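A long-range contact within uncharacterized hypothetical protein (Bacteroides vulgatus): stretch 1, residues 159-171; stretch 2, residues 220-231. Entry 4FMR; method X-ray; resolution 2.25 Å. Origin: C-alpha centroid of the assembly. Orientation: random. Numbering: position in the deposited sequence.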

ATOM      1  N   LYS B 159     -15.336   4.336  20.590  1.00 46.83           N
ATOM      2  CA  LYS B 159     -16.070   4.794  21.766  1.00 47.84           C
ATOM      3  C   LYS B 159     -17.133   3.799  22.159  1.00 50.01           C
ATOM      4  O   LYS B 159     -17.945   3.392  21.318  1.00 47.61           O
ATOM      5  CB  LYS B 159     -16.715   6.182  21.539  1.00 52.16           C
ATOM      6  CG  LYS B 159     -15.729   7.349  21.449  1.00 70.19           C
ATOM      7  CD  LYS B 159     -15.204   7.832  22.789  1.00 85.84           C
ATOM      8  CE  LYS B 159     -14.212   8.953  22.592  1.00103.29           C
ATOM      9  NZ  LYS B 159     -13.779   9.548  23.884  1.00114.66           N
ATOM     10  N   ASN B 160     -17.099   3.405  23.455  1.00 47.72           N
ATOM     11  CA  ASN B 160     -18.018   2.493  24.143  1.00 49.09           C
ATOM     12  C   ASN B 160     -18.276   1.213  23.332  1.00 50.83           C
ATOM     13  O   ASN B 160     -19.420   0.806  23.136  1.00 51.28           O
ATOM     14  CB  ASN B 160     -19.331   3.219  24.460  1.00 52.87           C
ATOM     15  CG  ASN B 160     -19.108   4.332  25.443  1.00 70.20           C
ATOM     16  OD1 ASN B 160     -18.651   4.113  26.578  1.00 63.60           O
ATOM     17  ND2 ASN B 160     -19.379   5.554  25.010  1.00 58.72           N
ATOM     18  N   LEU B 161     -17.185   0.558  22.929  1.00 45.15           N
ATOM     19  CA  LEU B 161     -17.188  -0.645  22.095  1.00 42.92           C
ATOM     20  C   LEU B 161     -17.263  -1.951  22.915  1.00 47.68           C
ATOM     21  O   LEU B 161     -17.437  -3.003  22.298  1.00 47.56           O
ATOM     22  CB  LEU B 161     -15.920  -0.672  21.202  1.00 40.80           C
ATOM     23  CG  LEU B 161     -15.820   0.382  20.088  1.00 44.16           C
ATOM     24  CD1 LEU B 161     -14.569   0.153  19.228  1.00 42.76           C
ATOM     25  CD2 LEU B 161     -17.040   0.349  19.175  1.00 42.47           C
ATOM     26  N   THR B 162     -17.160  -1.888  24.281  1.00 44.12           N
ATOM     27  CA  THR B 162     -17.188  -3.063  25.177  1.00 44.29           C
ATOM     28  C   THR B 162     -18.352  -3.984  24.827  1.00 47.26           C
ATOM     29  O   THR B 162     -19.493  -3.530  24.776  1.00 48.18           O
ATOM     30  CB  THR B 162     -17.262  -2.649  26.668  1.00 48.77           C
ATOM     31  OG1 THR B 162     -16.199  -1.757  26.971  1.00 49.49           O
ATOM     32  CG2 THR B 162     -17.175  -3.838  27.625  1.00 44.58           C
ATOM     33  N   VAL B 163     -18.055  -5.263  24.571  1.00 42.40           N
ATOM     34  CA  VAL B 163     -19.084  -6.263  24.258  1.00 42.58           C
ATOM     35  C   VAL B 163     -19.639  -6.784  25.614  1.00 47.26           C
ATOM     36  O   VAL B 163     -18.903  -7.378  26.398  1.00 46.08           O
ATOM     37  CB  VAL B 163     -18.541  -7.384  23.326  1.00 44.15           C
ATOM     38  CG1 VAL B 163     -19.564  -8.502  23.155  1.00 43.62           C
ATOM     39  CG2 VAL B 163     -18.145  -6.821  21.957  1.00 42.87           C
ATOM     40  N   ALA B 164     -20.896  -6.472  25.919  1.00 46.58           N
ATOM     41  CA  ALA B 164     -21.527  -6.861  27.196  1.00 48.35           C
ATOM     42  C   ALA B 164     -23.022  -7.081  27.019  1.00 53.89           C
ATOM     43  O   ALA B 164     -23.611  -6.557  26.065  1.00 53.26           O
ATOM     44  CB  ALA B 164     -21.281  -5.795  28.265  1.00 49.98           C
ATOM     45  N   GLY B 165     -23.617  -7.860  27.928  1.00 51.07           N
ATOM     46  CA  GLY B 165     -25.038  -8.166  27.879  1.00 51.60           C
ATOM     47  C   GLY B 165     -25.381  -9.632  27.707  1.00 55.99           C
ATOM     48  O   GLY B 165     -24.619 -10.407  27.124  1.00 53.16           O
ATOM     49  N   THR B 166     -26.571  -9.993  28.190  1.00 57.16           N
ATOM     50  CA  THR B 166     -27.157 -11.341  28.177  1.00 58.45           C
ATOM     51  C   THR B 166     -27.704 -11.757  26.800  1.00 61.85           C
ATOM     52  O   THR B 166     -27.707 -12.949  26.481  1.00 61.39           O
ATOM     53  CB  THR B 166     -28.304 -11.402  29.197  1.00 70.29           C
ATOM     54  OG1 THR B 166     -29.250 -10.363  28.906  1.00 70.02           O
ATOM     55  CG2 THR B 166     -27.813 -11.282  30.637  1.00 73.00           C
ATOM     56  N   ASP B 167     -28.199 -10.792  26.015  1.00 58.16           N
ATOM     57  CA  ASP B 167     -28.800 -11.050  24.713  1.00 58.45           C
ATOM     58  C   ASP B 167     -27.845 -11.866  23.790  1.00 62.97           C
ATOM     59  O   ASP B 167     -26.660 -11.530  23.671  1.00 60.83           O
ATOM     60  CB  ASP B 167     -29.207  -9.730  24.039  1.00 59.86           C
ATOM     61  CG  ASP B 167     -30.166  -9.883  22.886  1.00 68.82           C
ATOM     62  OD1 ASP B 167     -29.779 -10.500  21.868  1.00 66.90           O
ATOM     63  OD2 ASP B 167     -31.275  -9.315  22.963  1.00 78.01           O
ATOM     64  N   PRO B 168     -28.371 -12.944  23.148  1.00 61.17           N
ATOM     65  CA  PRO B 168     -27.523 -13.786  22.275  1.00 59.76           C
ATOM     66  C   PRO B 168     -26.983 -13.074  21.022  1.00 62.00           C
ATOM     67  O   PRO B 168     -26.044 -13.603  20.423  1.00 60.67           O
ATOM     68  CB  PRO B 168     -28.462 -14.928  21.861  1.00 62.37           C
ATOM     69  CG  PRO B 168     -29.555 -14.936  22.910  1.00 68.91           C
ATOM     70  CD  PRO B 168     -29.743 -13.493  23.247  1.00 64.55           C
ATOM     71  N   SER B 169     -27.551 -11.903  20.621  1.00 57.84           N
ATOM     72  CA  SER B 169     -27.085 -11.139  19.444  1.00 55.94           C
ATOM     73  C   SER B 169     -25.777 -10.340  19.733  1.00 56.87           C
ATOM     74  O   SER B 169     -25.103  -9.932  18.797  1.00 55.38           O
ATOM     75  CB  SER B 169     -28.166 -10.177  18.958  1.00 59.71           C
ATOM     76  OG  SER B 169     -28.451  -9.197  19.942  1.00 70.89           O
ATOM     77  N   VAL B 170     -25.444 -10.119  21.016  1.00 51.90           N
ATOM     78  CA  VAL B 170     -24.272  -9.371  21.487  1.00 50.51           C
ATOM     79  C   VAL B 170     -22.984 -10.068  20.978  1.00 51.80           C
ATOM     80  O   VAL B 170     -22.883 -11.287  21.012  1.00 51.26           O
ATOM     81  CB  VAL B 170     -24.349  -9.253  23.042  1.00 55.55           C
ATOM     82  CG1 VAL B 170     -23.005  -8.988  23.697  1.00 54.79           C
ATOM     83  CG2 VAL B 170     -25.386  -8.218  23.470  1.00 56.36           C
ATOM     84  N   GLY B 171     -22.058  -9.277  20.442  1.00 46.95           N
ATOM     85  CA  GLY B 171     -20.815  -9.778  19.878  1.00 44.52           C
ATOM     86  C   GLY B 171     -20.370  -9.096  18.601  1.00 46.72           C
ATOM     87  O   GLY B 171     -20.916  -8.060  18.198  1.00 46.65           O
ATOM     88  N   ARG B 220     -23.711   0.434  27.988  1.00 67.84           N
ATOM     89  CA  ARG B 220     -24.122   1.842  27.970  1.00 70.76           C
ATOM     90  C   ARG B 220     -22.920   2.782  28.107  1.00 79.05           C
ATOM     91  O   ARG B 220     -21.996   2.489  28.881  1.00 78.15           O
ATOM     92  CB  ARG B 220     -25.103   2.094  29.131  1.00 74.06           C
ATOM     93  CG  ARG B 220     -25.838   3.433  29.069  1.00 84.75           C
ATOM     94  CD  ARG B 220     -26.591   3.744  30.353  1.00 91.38           C
ATOM     95  NE  ARG B 220     -27.565   2.710  30.716  1.00 90.29           N
ATOM     96  CZ  ARG B 220     -28.815   2.654  30.263  1.00 94.66           C
ATOM     97  NH1 ARG B 220     -29.261   3.565  29.406  1.00 73.84           N
ATOM     98  NH2 ARG B 220     -29.627   1.679  30.659  1.00 77.30           N
ATOM     99  N   GLY B 221     -22.987   3.925  27.407  1.00 79.27           N
ATOM    100  CA  GLY B 221     -21.980   4.985  27.443  1.00 80.74           C
ATOM    101  C   GLY B 221     -21.549   5.368  28.850  1.00 89.68           C
ATOM    102  O   GLY B 221     -22.383   5.773  29.674  1.00 91.97           O
ATOM    103  N   GLY B 222     -20.253   5.179  29.124  1.00 86.50           N
ATOM    104  CA  GLY B 222     -19.623   5.448  30.413  1.00 87.75           C
ATOM    105  C   GLY B 222     -20.185   4.577  31.516  1.00 94.15           C
ATOM    106  O   GLY B 222     -20.336   3.359  31.342  1.00 92.51           O
ATOM    107  N   GLY B 223     -20.508   5.216  32.641  1.00 93.63           N
ATOM    108  CA  GLY B 223     -21.127   4.559  33.785  1.00 94.55           C
ATOM    109  C   GLY B 223     -22.598   4.331  33.501  1.00 98.45           C
ATOM    110  O   GLY B 223     -23.211   5.088  32.738  1.00 98.60           O
ATOM    111  N   GLY B 224     -23.161   3.278  34.078  1.00 93.68           N
ATOM    112  CA  GLY B 224     -24.576   2.995  33.876  1.00 92.94           C
ATOM    113  C   GLY B 224     -24.950   1.544  33.680  1.00 91.50           C
ATOM    114  O   GLY B 224     -24.103   0.714  33.324  1.00 88.77           O
ATOM    115  N   ALA B 225     -26.253   1.254  33.911  1.00 85.75           N
ATOM    116  CA  ALA B 225     -26.864  -0.068  33.771  1.00 82.91           C
ATOM    117  C   ALA B 225     -26.867  -0.524  32.307  1.00 79.70           C
ATOM    118  O   ALA B 225     -26.919   0.307  31.390  1.00 78.78           O
ATOM    119  CB  ALA B 225     -28.283  -0.042  34.311  1.00 85.36           C
ATOM    120  N   LEU B 226     -26.800  -1.847  32.089  1.00 70.33           N
ATOM    121  CA  LEU B 226     -26.837  -2.421  30.751  1.00 66.23           C
ATOM    122  C   LEU B 226     -28.154  -2.064  30.067  1.00 69.05           C
ATOM    123  O   LEU B 226     -29.207  -2.006  30.722  1.00 71.47           O
ATOM    124  CB  LEU B 226     -26.642  -3.952  30.783  1.00 64.69           C
ATOM    125  CG  LEU B 226     -25.252  -4.490  31.144  1.00 66.75           C
ATOM    126  CD1 LEU B 226     -25.291  -5.979  31.333  1.00 66.13           C
ATOM    127  CD2 LEU B 226     -24.217  -4.146  30.081  1.00 66.74           C
ATOM    128  N   LEU B 227     -28.072  -1.746  28.771  1.00 61.85           N
ATOM    129  CA  LEU B 227     -29.215  -1.407  27.923  1.00 60.48           C
ATOM    130  C   LEU B 227     -30.124  -2.609  27.788  1.00 65.08           C
ATOM    131  O   LEU B 227     -29.627  -3.733  27.690  1.00 63.79           O
ATOM    132  CB  LEU B 227     -28.741  -0.953  26.530  1.00 58.06           C
ATOM    133  CG  LEU B 227     -27.820   0.263  26.435  1.00 60.99           C
ATOM    134  CD1 LEU B 227     -27.102   0.285  25.096  1.00 58.10           C
ATOM    135  CD2 LEU B 227     -28.586   1.563  26.634  1.00 63.79           C
ATOM    136  N   LYS B 228     -31.450  -2.389  27.804  1.00 64.19           N
ATOM    137  CA  LYS B 228     -32.432  -3.468  27.650  1.00 64.50           C
ATOM    138  C   LYS B 228     -32.282  -4.082  26.247  1.00 65.18           C
ATOM    139  O   LYS B 228     -32.209  -5.309  26.099  1.00 63.98           O
ATOM    140  CB  LYS B 228     -33.867  -2.935  27.888  1.00 69.43           C
ATOM    141  CG  LYS B 228     -34.958  -4.008  27.822  1.00 89.79           C
ATOM    142  CD  LYS B 228     -36.368  -3.429  27.644  1.00106.84           C
ATOM    143  CE  LYS B 228     -36.671  -2.999  26.222  1.00119.92           C
ATOM    144  NZ  LYS B 228     -38.055  -2.473  26.090  1.00131.14           N
ATOM    145  N   THR B 229     -32.161  -3.206  25.239  1.00 59.37           N
ATOM    146  CA  THR B 229     -32.048  -3.561  23.829  1.00 56.44           C
ATOM    147  C   THR B 229     -30.596  -3.346  23.354  1.00 55.64           C
ATOM    148  O   THR B 229     -30.026  -2.286  23.642  1.00 54.76           O
ATOM    149  CB  THR B 229     -33.069  -2.712  23.051  1.00 66.14           C
ATOM    150  OG1 THR B 229     -34.373  -2.940  23.604  1.00 70.94           O
ATOM    151  CG2 THR B 229     -33.063  -2.974  21.547  1.00 61.56           C
ATOM    152  N   PRO B 230     -29.993  -4.311  22.603  1.00 49.30           N
ATOM    153  CA  PRO B 230     -28.621  -4.104  22.113  1.00 47.08           C
ATOM    154  C   PRO B 230     -28.548  -3.083  20.978  1.00 51.51           C
ATOM    155  O   PRO B 230     -29.494  -2.931  20.197  1.00 51.18           O
ATOM    156  CB  PRO B 230     -28.188  -5.496  21.615  1.00 46.93           C
ATOM    157  CG  PRO B 230     -29.267  -6.437  21.995  1.00 52.53           C
ATOM    158  CD  PRO B 230     -30.513  -5.624  22.171  1.00 50.35           C
ATOM    159  N   ARG B 231     -27.408  -2.376  20.892  1.00 46.79           N
ATOM    160  CA  ARG B 231     -27.177  -1.394  19.837  1.00 44.53           C
ATOM    161  C   ARG B 231     -25.953  -1.860  19.037  1.00 46.19           C
ATOM    162  O   ARG B 231     -25.157  -2.665  19.530  1.00 44.84           O
ATOM    163  CB  ARG B 231     -27.050   0.051  20.379  1.00 41.68           C
ATOM    164  CG  ARG B 231     -25.969   0.274  21.442  1.00 50.80           C
ATOM    165  CD  ARG B 231     -25.881   1.742  21.824  1.00 54.94           C
ATOM    166  NE  ARG B 231     -24.733   2.002  22.690  1.00 58.75           N
ATOM    167  CZ  ARG B 231     -24.412   3.195  23.178  1.00 73.53           C
ATOM    168  NH1 ARG B 231     -25.151   4.259  22.891  1.00 70.31           N
ATOM    169  NH2 ARG B 231     -23.348   3.334  23.956  1.00 60.56           N
TER

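Two loops distant in sequence can pack together without pairing as strands, and the contact between residues 159-171 and 220-231 is a worked example, with few direct interactions. The buried surface is modest, 337 Å² with both sides summed, and a single hydrogen bond crosses between the stretches; most of the rest is small apolar patches and close packing around a turn.

Stretch 2 begins with R220, whose CA-to-CB bond points away from the partner. Its side chain serves its own loop instead: R220 NE donates to A225 O at 2.6 Å, and R220 NH2 adds a weak bond to the same A225 O at 3.1 Å, so that the arginine side chain links the two ends of the glycine run G221 to G224. At G224 this arrangement leaves little space, since a CB there would lie 2.8 Å from R220 CD.

The polar link follows at once. G222 N donates to N160 OD1 at 3.2 Å with an N-H...acceptor angle of 171°, nearly straight. The amide is thus read by a side chain rather than by a backbone carbonyl, and N160 OD1 also lies 3.5 Å from G221 CA. The other end of the carboxamide, N160 ND2, is hydrogen-bonded elsewhere in the structure. G222 has a positive phi of 63°, a conformation that favours glycine.

G223, G224 and A225 make no contact with stretch 1, and the chain returns to it at L226. This leucine, in the m, t rotamer, points toward the partner and spreads its two methyls over adjacent residues: L226 CD2 lies 3.8 Å from A164 CB, while L226 CD1 lies 4.1 Å from G165 CA. G165, with phi 118° and psi 154°, adopts backbone angles that by themselves call for glycine.

After L227, K228 and T229, which stand clear, P230 provides the second apolar anchor and has the largest covered area of any residue in the contact. Its ring meets the type I turn from D167 to V170, which is closed by V170 N donating to D167 O at 3.2 Å. Within that turn D167 OD1 accepts from both S169 N at 2.9 Å and S169 OG at 2.7 Å, and these side chains lie beside the ring: P230 CG is 3.6 Å from D167 OD2 and 3.5 Å from S169 OG. V170 CG2 completes the setting, 4.3 Å from P230 CB.

R231 closes the walk. Its CA-to-CB bond points away, yet the extended side chain brings R231 NH2 to 4.1 Å from N160 CB, returning to the residue that made the polar link.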